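Local coordinates for LPP20 lipofamily protein (Helicobacter pylori R046Wa, PDB 4KZS), which is a secreted protein of unknown function, built around a three-helix bundle and possibly linked to the outer membrane and the Tol-Pal system, at residues Q16-K29 and G93-L105. Sequence-based numbering, arbitrary orientation.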
ATOM      1  N   GLN A  16     -32.794   0.755   0.191  1.00 87.07           N
ATOM      2  CA  GLN A  16     -33.934  -0.158  -0.143  1.00104.39           C
ATOM      3  C   GLN A  16     -33.893  -0.586  -1.614  1.00101.41           C
ATOM      4  O   GLN A  16     -34.161  -1.761  -1.929  1.00 83.07           O
ATOM      5  CB  GLN A  16     -35.277   0.524   0.164  1.00117.82           C
ATOM      6  CG  GLN A  16     -36.514  -0.332  -0.116  1.00120.61           C
ATOM      7  CD  GLN A  16     -37.734   0.494  -0.525  1.00127.48           C
ATOM      8  OE1 GLN A  16     -37.823   0.973  -1.665  1.00123.41           O
ATOM      9  NE2 GLN A  16     -38.686   0.656   0.400  1.00122.59           N
ATOM     10  N   LYS A  17     -33.555   0.380  -2.483  1.00111.47           N
ATOM     11  CA  LYS A  17     -33.505   0.228  -3.955  1.00104.18           C
ATOM     12  C   LYS A  17     -32.373  -0.716  -4.383  1.00 98.10           C
ATOM     13  O   LYS A  17     -31.285  -0.258  -4.741  1.00 98.39           O
ATOM     14  CB  LYS A  17     -33.304   1.593  -4.650  1.00109.80           C
ATOM     15  CG  LYS A  17     -34.102   2.785  -4.114  1.00112.99           C
ATOM     16  CD  LYS A  17     -33.645   4.107  -4.750  1.00112.54           C
ATOM     17  CE  LYS A  17     -32.268   4.564  -4.268  1.00106.75           C
ATOM     18  NZ  LYS A  17     -31.729   5.724  -5.032  1.00 96.23           N
ATOM     19  N   GLY A  18     -32.621  -2.026  -4.330  1.00 86.61           N
ATOM     20  CA  GLY A  18     -31.583  -2.994  -4.633  1.00 75.03           C
ATOM     21  C   GLY A  18     -31.140  -3.903  -3.489  1.00 71.72           C
ATOM     22  O   GLY A  18     -31.086  -3.519  -2.313  1.00 61.40           O
ATOM     23  N   TYR A  19     -30.807  -5.127  -3.876  1.00 65.63           N
ATOM     24  CA  TYR A  19     -30.257  -6.126  -3.007  1.00 53.46           C
ATOM     25  C   TYR A  19     -29.511  -7.050  -3.907  1.00 53.25           C
ATOM     26  O   TYR A  19     -30.083  -7.564  -4.845  1.00 67.49           O
ATOM     27  CB  TYR A  19     -31.376  -6.909  -2.374  1.00 49.62           C
ATOM     28  CG  TYR A  19     -31.603  -6.625  -0.922  1.00 50.99           C
ATOM     29  CD1 TYR A  19     -30.602  -6.876  -0.000  1.00 55.78           C
ATOM     30  CD2 TYR A  19     -32.841  -6.142  -0.458  1.00 49.73           C
ATOM     31  CE1 TYR A  19     -30.796  -6.619   1.338  1.00 63.75           C
ATOM     32  CE2 TYR A  19     -33.078  -5.907   0.886  1.00 54.88           C
ATOM     33  CZ  TYR A  19     -32.038  -6.138   1.777  1.00 69.10           C
ATOM     34  OH  TYR A  19     -32.197  -5.901   3.115  1.00 73.66           O
ATOM     35  N   LEU A  20     -28.250  -7.293  -3.619  1.00 50.80           N
ATOM     36  CA  LEU A  20     -27.448  -8.191  -4.446  1.00 53.81           C
ATOM     37  C   LEU A  20     -27.254  -9.519  -3.743  1.00 51.88           C
ATOM     38  O   LEU A  20     -27.094  -9.541  -2.514  1.00 53.09           O
ATOM     39  CB  LEU A  20     -26.086  -7.574  -4.755  1.00 51.97           C
ATOM     40  CG  LEU A  20     -26.195  -6.286  -5.570  1.00 56.99           C
ATOM     41  CD1 LEU A  20     -24.817  -5.685  -5.775  1.00 63.17           C
ATOM     42  CD2 LEU A  20     -26.878  -6.582  -6.909  1.00 66.17           C
ATOM     43  N   TYR A  21     -27.259 -10.615  -4.511  1.00 42.87           N
ATOM     44  CA  TYR A  21     -27.164 -11.951  -3.921  1.00 36.61           C
ATOM     45  C   TYR A  21     -25.865 -12.704  -4.213  1.00 38.65           C
ATOM     46  O   TYR A  21     -25.168 -12.408  -5.167  1.00 48.31           O
ATOM     47  CB  TYR A  21     -28.362 -12.754  -4.397  1.00 35.31           C
ATOM     48  CG  TYR A  21     -29.654 -12.225  -3.815  1.00 36.84           C
ATOM     49  CD1 TYR A  21     -30.296 -11.145  -4.366  1.00 34.67           C
ATOM     50  CD2 TYR A  21     -30.182 -12.768  -2.679  1.00 34.40           C
ATOM     51  CE1 TYR A  21     -31.448 -10.636  -3.801  1.00 36.72           C
ATOM     52  CE2 TYR A  21     -31.323 -12.262  -2.123  1.00 35.92           C
ATOM     53  CZ  TYR A  21     -31.949 -11.208  -2.682  1.00 38.45           C
ATOM     54  OH  TYR A  21     -33.118 -10.757  -2.099  1.00 48.48           O
ATOM     55  N   GLY A  22     -25.561 -13.708  -3.409  1.00 34.51           N
ATOM     56  CA  GLY A  22     -24.432 -14.569  -3.641  1.00 35.34           C
ATOM     57  C   GLY A  22     -24.728 -15.875  -2.924  1.00 42.11           C
ATOM     58  O   GLY A  22     -25.501 -15.873  -1.937  1.00 46.20           O
ATOM     59  N   SER A  23     -24.122 -16.981  -3.374  1.00 39.13           N
ATOM     60  CA  SER A  23     -24.473 -18.299  -2.829  1.00 44.86           C
ATOM     61  C   SER A  23     -23.374 -19.309  -3.135  1.00 45.86           C
ATOM     62  O   SER A  23     -22.652 -19.170  -4.130  1.00 44.26           O
ATOM     63  CB  SER A  23     -25.748 -18.800  -3.469  1.00 46.13           C
ATOM     64  OG  SER A  23     -25.547 -18.755  -4.858  1.00 61.11           O
ATOM     65  N   GLY A  24     -23.262 -20.333  -2.301  1.00 35.94           N
ATOM     66  CA  GLY A  24     -22.115 -21.181  -2.402  1.00 42.63           C
ATOM     67  C   GLY A  24     -22.452 -22.440  -1.661  1.00 46.70           C
ATOM     68  O   GLY A  24     -23.357 -22.435  -0.827  1.00 46.78           O
ATOM     69  N   SER A  25     -21.720 -23.503  -1.968  1.00 50.50           N
ATOM     70  CA  SER A  25     -21.933 -24.834  -1.379  1.00 52.61           C
ATOM     71  C   SER A  25     -20.597 -25.529  -1.206  1.00 57.45           C
ATOM     72  O   SER A  25     -19.680 -25.442  -2.063  1.00 52.58           O
ATOM     73  CB  SER A  25     -22.802 -25.699  -2.282  1.00 51.22           C
ATOM     74  OG  SER A  25     -22.408 -25.616  -3.648  1.00 55.82           O
ATOM     75  N   ALA A  26     -20.492 -26.227  -0.092  1.00 62.09           N
ATOM     76  CA  ALA A  26     -19.220 -26.786   0.329  1.00 70.31           C
ATOM     77  C   ALA A  26     -19.458 -27.906   1.319  1.00 72.91           C
ATOM     78  O   ALA A  26     -20.542 -28.022   1.904  1.00 74.93           O
ATOM     79  CB  ALA A  26     -18.373 -25.696   0.970  1.00 64.40           C
ATOM     80  N   THR A  27     -18.432 -28.718   1.524  1.00 78.76           N
ATOM     81  CA  THR A  27     -18.532 -29.840   2.457  1.00 74.42           C
ATOM     82  C   THR A  27     -18.351 -29.377   3.916  1.00 69.34           C
ATOM     83  O   THR A  27     -18.193 -30.178   4.821  1.00 74.86           O
ATOM     84  CB  THR A  27     -17.562 -30.945   2.050  1.00 70.92           C
ATOM     85  OG1 THR A  27     -16.264 -30.370   1.846  1.00 80.77           O
ATOM     86  CG2 THR A  27     -18.017 -31.561   0.724  1.00 77.38           C
ATOM     87  N   SER A  28     -18.421 -28.071   4.134  1.00 66.53           N
ATOM     88  CA  SER A  28     -18.378 -27.503   5.469  1.00 69.18           C
ATOM     89  C   SER A  28     -19.219 -26.220   5.582  1.00 67.11           C
ATOM     90  O   SER A  28     -19.241 -25.414   4.654  1.00 68.60           O
ATOM     91  CB  SER A  28     -16.943 -27.163   5.826  1.00 76.66           C
ATOM     92  OG  SER A  28     -16.946 -26.419   7.033  1.00 85.26           O
ATOM     93  N   LYS A  29     -19.878 -26.009   6.719  1.00 64.67           N
ATOM     94  CA  LYS A  29     -20.739 -24.838   6.909  1.00 61.37           C
ATOM     95  C   LYS A  29     -19.971 -23.539   6.702  1.00 74.59           C
ATOM     96  O   LYS A  29     -20.410 -22.660   5.938  1.00 76.03           O
ATOM     97  CB  LYS A  29     -21.403 -24.860   8.290  1.00 65.02           C
ATOM     98  CG  LYS A  29     -22.486 -23.812   8.523  1.00 63.09           C
ATOM     99  CD  LYS A  29     -23.078 -24.007   9.912  1.00 72.17           C
ATOM    100  CE  LYS A  29     -24.170 -22.988  10.230  1.00 85.82           C
ATOM    101  NZ  LYS A  29     -24.793 -23.051  11.584  1.00 83.83           N
ATOM    102  N   GLY A  93     -24.111 -34.043   3.861  1.00 68.23           N
ATOM    103  CA  GLY A  93     -22.740 -33.612   4.005  1.00 67.20           C
ATOM    104  C   GLY A  93     -22.420 -32.311   3.300  1.00 67.82           C
ATOM    105  O   GLY A  93     -21.445 -31.643   3.647  1.00 73.59           O
ATOM    106  N   ILE A  94     -23.206 -31.939   2.301  1.00 61.80           N
ATOM    107  CA  ILE A  94     -22.935 -30.654   1.709  1.00 71.06           C
ATOM    108  C   ILE A  94     -23.769 -29.531   2.330  1.00 69.19           C
ATOM    109  O   ILE A  94     -24.935 -29.725   2.704  1.00 68.66           O
ATOM    110  CB  ILE A  94     -23.014 -30.671   0.190  1.00 72.55           C
ATOM    111  CG1 ILE A  94     -24.441 -30.651  -0.242  1.00 78.32           C
ATOM    112  CG2 ILE A  94     -22.294 -31.894  -0.381  1.00 77.32           C
ATOM    113  CD1 ILE A  94     -24.568 -29.992  -1.588  1.00 87.59           C
ATOM    114  N   TYR A  95     -23.129 -28.373   2.477  1.00 61.59           N
ATOM    115  CA  TYR A  95     -23.772 -27.203   3.037  1.00 59.71           C
ATOM    116  C   TYR A  95     -23.998 -26.171   1.946  1.00 53.54           C
ATOM    117  O   TYR A  95     -23.250 -26.114   0.931  1.00 51.99           O
ATOM    118  CB  TYR A  95     -22.923 -26.641   4.155  1.00 59.21           C
ATOM    119  CG  TYR A  95     -22.613 -27.660   5.213  1.00 65.21           C
ATOM    120  CD1 TYR A  95     -21.784 -28.770   4.943  1.00 63.93           C
ATOM    121  CD2 TYR A  95     -23.151 -27.523   6.501  1.00 71.83           C
ATOM    122  CE1 TYR A  95     -21.522 -29.721   5.936  1.00 62.88           C
ATOM    123  CE2 TYR A  95     -22.898 -28.457   7.502  1.00 65.83           C
ATOM    124  CZ  TYR A  95     -22.089 -29.543   7.217  1.00 67.72           C
ATOM    125  OH  TYR A  95     -21.883 -30.424   8.244  1.00 71.87           O
ATOM    126  N   TYR A  96     -25.037 -25.372   2.144  1.00 42.53           N
ATOM    127  CA  TYR A  96     -25.359 -24.319   1.200  1.00 41.67           C
ATOM    128  C   TYR A  96     -25.645 -23.096   2.029  1.00 44.60           C
ATOM    129  O   TYR A  96     -26.281 -23.181   3.099  1.00 47.84           O
ATOM    130  CB  TYR A  96     -26.595 -24.709   0.367  1.00 45.75           C
ATOM    131  CG  TYR A  96     -27.182 -23.593  -0.478  1.00 46.96           C
ATOM    132  CD1 TYR A  96     -26.757 -23.375  -1.776  1.00 44.62           C
ATOM    133  CD2 TYR A  96     -28.202 -22.774   0.017  1.00 51.72           C
ATOM    134  CE1 TYR A  96     -27.315 -22.360  -2.551  1.00 44.93           C
ATOM    135  CE2 TYR A  96     -28.766 -21.769  -0.765  1.00 49.12           C
ATOM    136  CZ  TYR A  96     -28.307 -21.579  -2.031  1.00 42.14           C
ATOM    137  OH  TYR A  96     -28.851 -20.598  -2.770  1.00 49.70           O
ATOM    138  N   THR A  97     -25.187 -21.952   1.534  1.00 43.88           N
ATOM    139  CA  THR A  97     -25.381 -20.650   2.194  1.00 37.35           C
ATOM    140  C   THR A  97     -25.718 -19.654   1.081  1.00 42.42           C
ATOM    141  O   THR A  97     -25.131 -19.678  -0.055  1.00 44.14           O
ATOM    142  CB  THR A  97     -24.106 -20.202   2.947  1.00 37.93           C
ATOM    143  OG1 THR A  97     -23.758 -21.170   3.949  1.00 52.75           O
ATOM    144  CG2 THR A  97     -24.311 -18.900   3.669  1.00 40.26           C
ATOM    145  N   ARG A  98     -26.692 -18.800   1.349  1.00 41.01           N
ATOM    146  CA  ARG A  98     -26.895 -17.716   0.419  1.00 40.01           C
ATOM    147  C   ARG A  98     -26.966 -16.400   1.215  1.00 39.27           C
ATOM    148  O   ARG A  98     -27.498 -16.378   2.306  1.00 36.89           O
ATOM    149  CB  ARG A  98     -28.152 -18.011  -0.348  1.00 42.26           C
ATOM    150  CG  ARG A  98     -28.603 -16.933  -1.304  1.00 37.52           C
ATOM    151  CD  ARG A  98     -30.116 -16.994  -1.154  1.00 40.72           C
ATOM    152  NE  ARG A  98     -30.702 -16.941  -2.456  1.00 44.09           N
ATOM    153  CZ  ARG A  98     -31.982 -16.785  -2.686  1.00 44.56           C
ATOM    154  NH1 ARG A  98     -32.862 -16.737  -1.697  1.00 41.92           N
ATOM    155  NH2 ARG A  98     -32.364 -16.728  -3.934  1.00 49.85           N
ATOM    156  N   VAL A  99     -26.399 -15.335   0.664  1.00 34.78           N
ATOM    157  CA  VAL A  99     -26.192 -14.097   1.370  1.00 32.98           C
ATOM    158  C   VAL A  99     -26.584 -13.013   0.441  1.00 33.69           C
ATOM    159  O   VAL A  99     -26.669 -13.217  -0.746  1.00 37.23           O
ATOM    160  CB  VAL A  99     -24.725 -13.832   1.721  1.00 35.72           C
ATOM    161  CG1 VAL A  99     -24.213 -14.872   2.669  1.00 35.64           C
ATOM    162  CG2 VAL A  99     -23.878 -13.920   0.490  1.00 37.75           C
ATOM    163  N   ARG A 100     -26.909 -11.861   1.008  1.00 38.49           N
ATOM    164  CA  ARG A 100     -27.241 -10.694   0.228  1.00 36.06           C
ATOM    165  C   ARG A 100     -26.860  -9.446   0.972  1.00 38.34           C
ATOM    166  O   ARG A 100     -26.550  -9.474   2.198  1.00 42.55           O
ATOM    167  CB  ARG A 100     -28.717 -10.677  -0.044  1.00 37.48           C
ATOM    168  CG  ARG A 100     -29.548 -10.532   1.209  1.00 38.57           C
ATOM    169  CD  ARG A 100     -31.001 -10.448   0.819  1.00 43.67           C
ATOM    170  NE  ARG A 100     -31.830 -10.022   1.947  1.00 54.31           N
ATOM    171  CZ  ARG A 100     -33.101  -9.621   1.816  1.00 58.01           C
ATOM    172  NH1 ARG A 100     -33.705  -9.620   0.635  1.00 58.44           N
ATOM    173  NH2 ARG A 100     -33.782  -9.246   2.862  1.00 51.47           N
ATOM    174  N   ILE A 101     -26.887  -8.331   0.257  1.00 37.57           N
ATOM    175  CA  ILE A 101     -26.597  -7.050   0.894  1.00 37.63           C
ATOM    176  C   ILE A 101     -27.295  -6.005   0.146  1.00 38.74           C
ATOM    177  O   ILE A 101     -27.378  -6.080  -1.078  1.00 41.65           O
ATOM    178  CB  ILE A 101     -25.112  -6.704   0.864  1.00 37.40           C
ATOM    179  CG1 ILE A 101     -24.852  -5.466   1.707  1.00 35.00           C
ATOM    180  CG2 ILE A 101     -24.584  -6.538  -0.581  1.00 29.85           C
ATOM    181  CD1 ILE A 101     -23.395  -5.333   2.166  1.00 32.79           C
ATOM    182  N   ASN A 102     -27.811  -5.046   0.903  1.00 46.03           N
ATOM    183  CA  ASN A 102     -28.474  -3.864   0.393  1.00 46.65           C
ATOM    184  C   ASN A 102     -27.525  -3.024  -0.458  1.00 43.68           C
ATOM    185  O   ASN A 102     -26.448  -2.679  -0.039  1.00 50.51           O
ATOM    186  CB  ASN A 102     -28.927  -3.059   1.587  1.00 46.66           C
ATOM    187  CG  ASN A 102     -29.696  -1.844   1.179  1.00 55.39           C
ATOM    188  OD1 ASN A 102     -29.114  -0.817   0.833  1.00 64.81           O
ATOM    189  ND2 ASN A 102     -31.012  -1.944   1.218  1.00 53.77           N
ATOM    190  N   GLN A 103     -27.902  -2.704  -1.664  1.00 47.34           N
ATOM    191  CA  GLN A 103     -27.026  -1.896  -2.488  1.00 51.68           C
ATOM    192  C   GLN A 103     -26.628  -0.614  -1.829  1.00 54.50           C
ATOM    193  O   GLN A 103     -25.443  -0.236  -1.881  1.00 73.81           O
ATOM    194  CB  GLN A 103     -27.638  -1.620  -3.841  1.00 59.89           C
ATOM    195  CG  GLN A 103     -27.360  -2.767  -4.779  1.00 75.84           C
ATOM    196  CD  GLN A 103     -27.770  -2.475  -6.198  1.00 87.27           C
ATOM    197  OE1 GLN A 103     -28.956  -2.584  -6.552  1.00 93.80           O
ATOM    198  NE2 GLN A 103     -26.789  -2.101  -7.027  1.00 76.60           N
ATOM    199  N   ASN A 104     -27.573   0.048  -1.176  1.00 45.50           N
ATOM    200  CA  ASN A 104     -27.230   1.309  -0.541  1.00 46.31           C
ATOM    201  C   ASN A 104     -26.311   1.145   0.679  1.00 43.90           C
ATOM    202  O   ASN A 104     -25.349   1.894   0.850  1.00 43.81           O
ATOM    203  CB  ASN A 104     -28.477   2.169  -0.288  1.00 54.51           C
ATOM    204  CG  ASN A 104     -29.147   2.604  -1.600  1.00 64.13           C
ATOM    205  OD1 ASN A 104     -28.465   3.022  -2.555  1.00 64.37           O
ATOM    206  ND2 ASN A 104     -30.489   2.488  -1.668  1.00 75.93           N
ATOM    207  N   LEU A 105     -26.582   0.158   1.515  1.00 36.63           N
ATOM    208  CA  LEU A 105     -25.668  -0.128   2.601  1.00 37.28           C
ATOM    209  C   LEU A 105     -24.288  -0.533   2.082  1.00 43.71           C
ATOM    210  O   LEU A 105     -23.259  -0.298   2.741  1.00 50.14           O
ATOM    211  CB  LEU A 105     -26.218  -1.268   3.441  1.00 38.66           C
ATOM    212  CG  LEU A 105     -27.126  -0.720   4.551  1.00 37.16           C
ATOM    213  CD1 LEU A 105     -27.749  -1.853   5.329  1.00 29.19           C
ATOM    214  CD2 LEU A 105     -26.171   0.067   5.456  1.00 35.77           C
TER
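Strands 19-26 and 94-102 pair antiparallel at 163°, with paired backbone hydrogen bonds joining L20 to I101, G22 to V99, G24 to T97 and A26 to Y95. Y19, Y21 and R100 dominate one face. The R100 guanidinium lies flat on the Y19 ring, planes 2° apart and R100 CZ 3.7 Å from the ring centroid, a cation-pi stack. R100 CG sits between the backbone N and the carbonyl carbon (chi1 64°), and from there the chain runs extended to NE between the two tyrosines: its CB packs over the face of Y21 as a CH-pi contact, and its NH1 donates in the guanidinium plane to Y21 OH at 3.0 Å. E84, on neighbouring strand 84-91, takes a salt bridge from R100 NE and a hydrogen bond with Y19 OH, which probably helps to hold both stacked groups in place. The other face, with L20, A26, V99 and I101, turns partly to helix 29-53, where L20 meets I44, V99 meets L40 and T97 OG1 bonds to S32; G22 and G24 add no bulk there. At one end the Y95 ring lies against the backbone of S28 and K29, its CG 3.5 Å from K29 N, where helix 29-53 begins. At the other, N102 OD1 caps helix 103-121 by accepting from L105 N. This edge-to-centre pairing thus couples a largely apolar side, partly covered by helix 29-53, to a polar side where aromatic stacking and E84 probably stabilise R100's positive charge.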